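Local coordinates for glycosyl hydrolase family 2, TIM barrel domain protein (Faecalibacterium prausnitzii A2-165, PDB 6ED2) that probably hydrolyses beta-glucuronides as a glycoside hydrolase family 2 beta-glucuronidase of a human gut bacterium, at residues A[35-40]-A[204-209]; A[191-196]-A[584-589]. All coordinates share one frame; numbering follows the deposited sequence.

Contact 1: A[35-40]-A[204-209]; sequences TTRRLI and ALPKER
An antiparallel strand pair in the N-terminal, sugar-binding-type beta-sandwich begins here, where R38 at the start of strand 38-51 meets A204 near the end of strand 200-205. The two form a hydrogen-bonded pair: R38 N donates to A204 O (2.9 Å), and A204 N returns a bond to R38 O (3.1 Å). A204 O also receives the CA-H of R37. On the face shared by R38 and A204 the methyl CB of A204 lies 3.7 Å from R38 CB; a side chain this small lets the strands close while the arginine bends back at chi2 (-50°). Its NH1 then bonds T35 O in the guanidinium plane, and its NE forms a salt bridge with E104 of the second subunit. R37 runs extended from CG to NE, with L205 CD2 against its methylenes (3.6 Å from R37 CD). Beyond, R209 CD covers one face of the R37 guanidinium, whose plane stands 89° to that of R209; D289 pairs with R37 and D109 with R209, which probably offsets the like charges. P206, which has no N-H to donate, sets its CG 3.8 Å from T36 CB, while T36 OG1 turns to E290 N. Strands 38-51 and 200-205 thus pair inside a jelly-roll-like sandwich, whose own D109 holds R209, while the R37-D289 bridge reaches strand 286-295 of the next domain.

Contact 2: A[191-196]-A[584-589]; sequences YNYAGI and DFQTTE
Y191 and Q586 meet through backbone and side chain together: Y191 N donates to Q586 O (3.0 Å, 162° at the hydrogen). With CG anti to the backbone N (chi1 -166°), the Y191 ring is carried alongside the backbone of 584-589, and T587 O comes up at its edge, 3.4 Å from Y191 CD1; the Y191 hydroxyl bonds R87. Q586 also has its CG opposite the backbone N but folds at chi2 (61°), which turns its amide out of the contact and leaves the aliphatic CB and CG facing the tyrosines. Here a loop of the N-terminal sugar-binding-type domain lies against the segment following strand 574-580 of the TIM barrel, and N192, at the centre of an inverse gamma turn, lies between the two tyrosines in sequence and brings their rings together. One face of the Y193 ring takes Y191 CD2 over its rim. Tyrosine suits this place because its OH reaches past the ring, touching Q586 CB at 3.2 Å and bonding D79 and R604. A leucine in place of Y193 would probably leave D79 and R604 without this shared hydroxyl and open a gap beside the Q586 methylenes. T587 OG1 bonds T588 O (2.9 Å), bracing the backbone that borders the Y191 ring.

In the fold
From the N terminus, residues 35-40 lead into strand 38-51, the first strand of the N-terminal sandwich. The chain then builds that domain and reaches 191-196, the first half of contact 2, shortly before strand 200-205 returns to close contact 1 over 163 intervening residues. Contact 2 closes much later, after the strands from 210-219 to 286-295 and most of the TIM barrel, when 584-589 follows strand 574-580. The segments therefore alternate and the two closures cross. Contact 1 pairs the first and last strands of the sandwich, at the end facing the middle domain; contact 2 fastens the same domain to the barrel. Their centres lie about 36 Å apart, with nearest atoms about 12 Å apart.

Contact 1: A[35-40]-A[204-209]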
ATOM      1  N   THR A  35     -19.181  16.884  46.673  1.00 31.86           N
ATOM      2  CA  THR A  35     -20.194  17.192  47.670  1.00 31.12           C
ATOM      3  C   THR A  35     -20.924  18.490  47.357  1.00 33.26           C
ATOM      4  O   THR A  35     -22.147  18.570  47.526  1.00 32.30           O
ATOM      5  CB  THR A  35     -19.543  17.285  49.044  1.00 35.42           C
ATOM      6  OG1 THR A  35     -19.076  15.988  49.427  1.00 36.31           O
ATOM      7  CG2 THR A  35     -20.536  17.794  50.077  1.00 35.04           C
ATOM      8  N   THR A  36     -20.187  19.497  46.858  1.00 27.12           N
ATOM      9  CA  THR A  36     -20.714  20.846  46.681  1.00 25.33           C
ATOM     10  C   THR A  36     -20.751  21.330  45.242  1.00 29.04           C
ATOM     11  O   THR A  36     -21.282  22.421  44.989  1.00 29.82           O
ATOM     12  CB  THR A  36     -19.874  21.851  47.478  1.00 31.22           C
ATOM     13  OG1 THR A  36     -18.529  21.796  46.997  1.00 31.88           O
ATOM     14  CG2 THR A  36     -19.871  21.507  48.964  1.00 30.10           C
ATOM     15  N   ARG A  37     -20.179  20.596  44.300  1.00 28.15           N
ATOM     16  CA  ARG A  37     -20.115  21.048  42.916  1.00 30.72           C
ATOM     17  C   ARG A  37     -20.906  20.105  42.023  1.00 32.41           C
ATOM     18  O   ARG A  37     -20.787  18.879  42.139  1.00 30.66           O
ATOM     19  CB  ARG A  37     -18.666  21.136  42.440  1.00 29.91           C
ATOM     20  CG  ARG A  37     -17.813  22.126  43.261  1.00 30.47           C
ATOM     21  CD  ARG A  37     -16.381  22.196  42.725  1.00 31.53           C
ATOM     22  NE  ARG A  37     -15.543  23.115  43.502  1.00 36.34           N
ATOM     23  CZ  ARG A  37     -14.526  23.801  42.986  1.00 32.77           C
ATOM     24  NH1 ARG A  37     -14.226  23.668  41.692  1.00 26.80           N
ATOM     25  NH2 ARG A  37     -13.813  24.621  43.756  1.00 27.97           N
ATOM     26  N   ARG A  38     -21.706  20.677  41.142  1.00 28.73           N
ATOM     27  CA  ARG A  38     -22.407  19.914  40.122  1.00 32.60           C
ATOM     28  C   ARG A  38     -21.665  20.047  38.803  1.00 32.69           C
ATOM     29  O   ARG A  38     -20.999  21.055  38.541  1.00 33.63           O
ATOM     30  CB  ARG A  38     -23.850  20.393  39.977  1.00 26.26           C
ATOM     31  CG  ARG A  38     -24.608  20.404  41.292  1.00 27.33           C
ATOM     32  CD  ARG A  38     -24.457  19.091  42.025  1.00 26.20           C
ATOM     33  NE  ARG A  38     -25.061  19.136  43.366  1.00 34.12           N
ATOM     34  CZ  ARG A  38     -24.431  18.846  44.508  1.00 37.97           C
ATOM     35  NH1 ARG A  38     -23.149  18.480  44.507  1.00 33.57           N
ATOM     36  NH2 ARG A  38     -25.089  18.910  45.664  1.00 33.84           N
ATOM     37  N   LEU A  39     -21.788  19.016  37.971  1.00 30.95           N
ATOM     38  CA  LEU A  39     -21.037  18.928  36.725  1.00 31.20           C
ATOM     39  C   LEU A  39     -21.902  18.269  35.657  1.00 36.18           C
ATOM     40  O   LEU A  39     -22.366  17.138  35.838  1.00 33.18           O
ATOM     41  CB  LEU A  39     -19.744  18.135  36.944  1.00 25.78           C
ATOM     42  CG  LEU A  39     -18.832  18.041  35.720  1.00 30.48           C
ATOM     43  CD1 LEU A  39     -18.456  19.429  35.258  1.00 28.94           C
ATOM     44  CD2 LEU A  39     -17.607  17.205  36.026  1.00 31.50           C
ATOM     45  N   ILE A  40     -22.090  18.955  34.533  1.00 33.21           N
ATOM     46  CA  ILE A  40     -22.869  18.429  33.418  1.00 30.45           C
ATOM     47  C   ILE A  40     -22.079  18.628  32.131  1.00 29.60           C
ATOM     48  O   ILE A  40     -21.789  19.766  31.751  1.00 28.26           O
ATOM     49  CB  ILE A  40     -24.240  19.113  33.310  1.00 32.25           C
ATOM     50  CG1 ILE A  40     -25.055  18.848  34.578  1.00 37.87           C
ATOM     51  CG2 ILE A  40     -24.993  18.600  32.069  1.00 28.27           C
ATOM     52  CD1 ILE A  40     -26.475  19.410  34.526  1.00 37.77           C
ATOM     53  N   ALA A 204     -22.218  23.931  38.438  1.00 29.48           N
ATOM     54  CA  ALA A 204     -22.795  24.698  39.534  1.00 30.99           C
ATOM     55  C   ALA A 204     -21.780  24.668  40.667  1.00 32.28           C
ATOM     56  O   ALA A 204     -21.412  23.589  41.142  1.00 27.82           O
ATOM     57  CB  ALA A 204     -24.146  24.127  39.976  1.00 30.05           C
ATOM     58  N   LEU A 205     -21.282  25.846  41.052  1.00 33.45           N
ATOM     59  CA  LEU A 205     -20.199  25.949  42.028  1.00 29.04           C
ATOM     60  C   LEU A 205     -20.606  26.876  43.165  1.00 27.50           C
ATOM     61  O   LEU A 205     -21.296  27.878  42.932  1.00 30.34           O
ATOM     62  CB  LEU A 205     -18.923  26.484  41.365  1.00 28.23           C
ATOM     63  CG  LEU A 205     -18.460  25.775  40.092  1.00 29.62           C
ATOM     64  CD1 LEU A 205     -17.357  26.555  39.428  1.00 30.85           C
ATOM     65  CD2 LEU A 205     -18.007  24.364  40.416  1.00 26.70           C
ATOM     66  N   PRO A 206     -20.197  26.584  44.394  1.00 27.92           N
ATOM     67  CA  PRO A 206     -20.455  27.527  45.492  1.00 29.35           C
ATOM     68  C   PRO A 206     -19.791  28.870  45.201  1.00 30.34           C
ATOM     69  O   PRO A 206     -18.732  28.947  44.574  1.00 28.90           O
ATOM     70  CB  PRO A 206     -19.826  26.844  46.720  1.00 26.18           C
ATOM     71  CG  PRO A 206     -19.565  25.430  46.312  1.00 26.89           C
ATOM     72  CD  PRO A 206     -19.339  25.466  44.817  1.00 29.98           C
ATOM     73  N   LYS A 207     -20.445  29.944  45.642  1.00 28.29           N
ATOM     74  CA  LYS A 207     -19.901  31.269  45.391  1.00 31.24           C
ATOM     75  C   LYS A 207     -18.569  31.484  46.106  1.00 30.92           C
ATOM     76  O   LYS A 207     -17.704  32.195  45.593  1.00 31.44           O
ATOM     77  CB  LYS A 207     -20.944  32.317  45.774  1.00 29.88           C
ATOM     78  CG  LYS A 207     -21.881  32.558  44.587  1.00 37.89           C
ATOM     79  CD  LYS A 207     -23.257  33.011  44.971  1.00 36.98           C
ATOM     80  CE  LYS A 207     -23.991  33.466  43.737  1.00 38.03           C
ATOM     81  NZ  LYS A 207     -25.250  34.136  44.113  1.00 47.77           N
ATOM     82  N   GLU A 208     -18.367  30.853  47.255  1.00 30.87           N
ATOM     83  CA  GLU A 208     -17.065  30.800  47.891  1.00 30.72           C
ATOM     84  C   GLU A 208     -16.461  29.423  47.637  1.00 33.30           C
ATOM     85  O   GLU A 208     -17.009  28.412  48.084  1.00 29.28           O
ATOM     86  CB  GLU A 208     -17.170  31.065  49.391  1.00 25.46           C
ATOM     87  CG  GLU A 208     -15.801  31.092  50.049  1.00 32.71           C
ATOM     88  CD  GLU A 208     -15.840  31.367  51.546  1.00 35.74           C
ATOM     89  OE1 GLU A 208     -16.919  31.730  52.062  1.00 35.22           O
ATOM     90  OE2 GLU A 208     -14.775  31.238  52.200  1.00 34.52           O
ATOM     91  N   ARG A 209     -15.322  29.377  46.952  1.00 31.21           N
ATOM     92  CA  ARG A 209     -14.828  28.080  46.515  1.00 32.02           C
ATOM     93  C   ARG A 209     -13.317  28.097  46.348  1.00 30.04           C
ATOM     94  O   ARG A 209     -12.695  29.151  46.216  1.00 28.46           O
ATOM     95  CB  ARG A 209     -15.475  27.674  45.193  1.00 27.05           C
ATOM     96  CG  ARG A 209     -15.262  28.709  44.085  1.00 27.53           C
ATOM     97  CD  ARG A 209     -15.782  28.154  42.788  1.00 26.50           C
ATOM     98  NE  ARG A 209     -15.787  29.113  41.690  1.00 24.41           N
ATOM     99  CZ  ARG A 209     -16.714  30.043  41.505  1.00 27.77           C
ATOM    100  NH1 ARG A 209     -17.707  30.191  42.382  1.00 27.41           N
ATOM    101  NH2 ARG A 209     -16.633  30.844  40.454  1.00 29.32           N
TER

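Contact 2: A[191-196]-A[584-589]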
ATOM      1  N   TYR A 191      -0.985  20.774  10.583  1.00 28.88           N
ATOM      2  CA  TYR A 191      -2.176  21.358   9.986  1.00 25.15           C
ATOM      3  C   TYR A 191      -2.893  22.276  10.982  1.00 26.57           C
ATOM      4  O   TYR A 191      -2.937  22.014  12.188  1.00 23.88           O
ATOM      5  CB  TYR A 191      -3.127  20.259   9.500  1.00 26.21           C
ATOM      6  CG  TYR A 191      -4.209  20.780   8.567  1.00 26.93           C
ATOM      7  CD1 TYR A 191      -3.993  20.846   7.196  1.00 26.01           C
ATOM      8  CD2 TYR A 191      -5.437  21.237   9.062  1.00 26.95           C
ATOM      9  CE1 TYR A 191      -4.970  21.341   6.330  1.00 23.66           C
ATOM     10  CE2 TYR A 191      -6.422  21.740   8.201  1.00 20.88           C
ATOM     11  CZ  TYR A 191      -6.170  21.790   6.840  1.00 26.78           C
ATOM     12  OH  TYR A 191      -7.128  22.283   5.974  1.00 31.09           O
ATOM     13  N   ASN A 192      -3.477  23.357  10.466  1.00 25.26           N
ATOM     14  CA  ASN A 192      -4.133  24.355  11.316  1.00 28.47           C
ATOM     15  C   ASN A 192      -5.544  23.907  11.722  1.00 27.91           C
ATOM     16  O   ASN A 192      -6.539  24.581  11.469  1.00 26.97           O
ATOM     17  CB  ASN A 192      -4.171  25.706  10.607  1.00 22.46           C
ATOM     18  CG  ASN A 192      -4.576  26.845  11.542  1.00 27.59           C
ATOM     19  OD1 ASN A 192      -4.124  26.908  12.686  1.00 27.00           O
ATOM     20  ND2 ASN A 192      -5.431  27.746  11.058  1.00 25.18           N
ATOM     21  N   TYR A 193      -5.618  22.746  12.374  1.00 28.45           N
ATOM     22  CA  TYR A 193      -6.897  22.253  12.877  1.00 26.90           C
ATOM     23  C   TYR A 193      -7.496  23.247  13.869  1.00 32.72           C
ATOM     24  O   TYR A 193      -6.818  23.704  14.796  1.00 28.70           O
ATOM     25  CB  TYR A 193      -6.708  20.896  13.558  1.00 25.58           C
ATOM     26  CG  TYR A 193      -6.572  19.727  12.598  1.00 25.71           C
ATOM     27  CD1 TYR A 193      -7.541  19.484  11.621  1.00 23.70           C
ATOM     28  CD2 TYR A 193      -5.471  18.873  12.669  1.00 19.68           C
ATOM     29  CE1 TYR A 193      -7.413  18.417  10.734  1.00 25.16           C
ATOM     30  CE2 TYR A 193      -5.327  17.815  11.793  1.00 22.79           C
ATOM     31  CZ  TYR A 193      -6.300  17.588  10.828  1.00 25.82           C
ATOM     32  OH  TYR A 193      -6.150  16.521   9.971  1.00 27.77           O
ATOM     33  N   ALA A 194      -8.769  23.588  13.680  1.00 25.80           N
ATOM     34  CA  ALA A 194      -9.463  24.439  14.632  1.00 27.09           C
ATOM     35  C   ALA A 194     -10.866  23.894  14.865  1.00 29.77           C
ATOM     36  O   ALA A 194     -11.310  22.955  14.205  1.00 26.77           O
ATOM     37  CB  ALA A 194      -9.521  25.887  14.160  1.00 25.20           C
ATOM     38  N   GLY A 195     -11.567  24.506  15.813  1.00 27.08           N
ATOM     39  CA  GLY A 195     -12.862  24.016  16.238  1.00 25.04           C
ATOM     40  C   GLY A 195     -12.937  24.013  17.744  1.00 25.81           C
ATOM     41  O   GLY A 195     -12.242  24.801  18.393  1.00 26.28           O
ATOM     42  N   ILE A 196     -13.759  23.143  18.318  1.00 25.04           N
ATOM     43  CA  ILE A 196     -13.823  22.969  19.762  1.00 24.59           C
ATOM     44  C   ILE A 196     -13.315  21.566  20.051  1.00 28.26           C
ATOM     45  O   ILE A 196     -14.032  20.574  19.871  1.00 29.42           O
ATOM     46  CB  ILE A 196     -15.229  23.190  20.322  1.00 25.99           C
ATOM     47  CG1 ILE A 196     -15.710  24.591  19.993  1.00 26.11           C
ATOM     48  CG2 ILE A 196     -15.225  23.015  21.835  1.00 24.51           C
ATOM     49  CD1 ILE A 196     -16.966  24.955  20.740  1.00 26.97           C
ATOM     50  N   ASP A 584       2.152   9.026  12.474  1.00 25.59           N
ATOM     51  CA  ASP A 584       1.890   9.879  11.320  1.00 24.30           C
ATOM     52  C   ASP A 584       0.769  10.857  11.650  1.00 27.25           C
ATOM     53  O   ASP A 584      -0.216  10.492  12.299  1.00 24.00           O
ATOM     54  CB  ASP A 584       1.491   9.047  10.088  1.00 25.38           C
ATOM     55  CG  ASP A 584       2.544   7.984   9.689  1.00 28.56           C
ATOM     56  OD1 ASP A 584       3.764   8.165   9.941  1.00 25.83           O
ATOM     57  OD2 ASP A 584       2.126   6.959   9.093  1.00 28.80           O
ATOM     58  N   PHE A 585       0.925  12.107  11.208  1.00 25.54           N
ATOM     59  CA  PHE A 585      -0.013  13.162  11.567  1.00 25.87           C
ATOM     60  C   PHE A 585      -0.145  14.110  10.391  1.00 28.59           C
ATOM     61  O   PHE A 585       0.678  14.105   9.468  1.00 27.15           O
ATOM     62  CB  PHE A 585       0.429  13.920  12.838  1.00 26.42           C
ATOM     63  CG  PHE A 585       1.761  14.646  12.701  1.00 25.77           C
ATOM     64  CD1 PHE A 585       1.808  15.967  12.279  1.00 26.46           C
ATOM     65  CD2 PHE A 585       2.955  14.009  13.011  1.00 24.92           C
ATOM     66  CE1 PHE A 585       3.026  16.633  12.149  1.00 26.32           C
ATOM     67  CE2 PHE A 585       4.184  14.673  12.891  1.00 26.60           C
ATOM     68  CZ  PHE A 585       4.217  15.991  12.465  1.00 21.77           C
ATOM     69  N   GLN A 586      -1.183  14.944  10.448  1.00 25.37           N
ATOM     70  CA  GLN A 586      -1.539  15.809   9.332  1.00 25.96           C
ATOM     71  C   GLN A 586      -0.761  17.124   9.366  1.00 28.71           C
ATOM     72  O   GLN A 586      -0.621  17.760  10.418  1.00 26.03           O
ATOM     73  CB  GLN A 586      -3.036  16.115   9.335  1.00 22.81           C
ATOM     74  CG  GLN A 586      -3.527  16.595   7.986  1.00 24.63           C
ATOM     75  CD  GLN A 586      -3.300  15.535   6.932  1.00 36.27           C
ATOM     76  OE1 GLN A 586      -3.644  14.370   7.140  1.00 35.77           O
ATOM     77  NE2 GLN A 586      -2.677  15.912   5.816  1.00 32.16           N
ATOM     78  N   THR A 587      -0.298  17.536   8.198  1.00 24.63           N
ATOM     79  CA  THR A 587       0.360  18.815   7.943  1.00 31.07           C
ATOM     80  C   THR A 587      -0.415  19.535   6.853  1.00 30.08           C
ATOM     81  O   THR A 587      -1.340  18.984   6.257  1.00 32.04           O
ATOM     82  CB  THR A 587       1.813  18.612   7.499  1.00 32.80           C
ATOM     83  OG1 THR A 587       1.818  18.018   6.189  1.00 31.73           O
ATOM     84  CG2 THR A 587       2.561  17.695   8.477  1.00 27.91           C
ATOM     85  N   THR A 588      -0.018  20.767   6.565  1.00 31.74           N
ATOM     86  CA  THR A 588      -0.526  21.428   5.374  1.00 34.72           C
ATOM     87  C   THR A 588      -0.045  20.693   4.123  1.00 31.70           C
ATOM     88  O   THR A 588       0.902  19.902   4.168  1.00 32.25           O
ATOM     89  CB  THR A 588      -0.062  22.883   5.332  1.00 38.63           C
ATOM     90  OG1 THR A 588       1.362  22.909   5.456  1.00 39.08           O
ATOM     91  CG2 THR A 588      -0.668  23.664   6.490  1.00 37.76           C
ATOM     92  N   GLU A 589      -0.722  20.949   3.003  1.00 30.04           N
ATOM     93  CA  GLU A 589      -0.345  20.322   1.740  1.00 36.06           C
ATOM     94  C   GLU A 589       1.010  20.837   1.266  1.00 36.39           C
ATOM     95  O   GLU A 589       1.361  21.996   1.479  1.00 32.78           O
ATOM     96  CB  GLU A 589      -1.384  20.602   0.654  1.00 34.63           C
ATOM     97  CG  GLU A 589      -2.745  19.970   0.878  1.00 35.20           C
ATOM     98  CD  GLU A 589      -3.624  19.982  -0.376  1.00 38.68           C
ATOM     99  OE1 GLU A 589      -3.130  19.658  -1.483  1.00 39.89           O
ATOM    100  OE2 GLU A 589      -4.820  20.324  -0.251  1.00 38.87           O
TER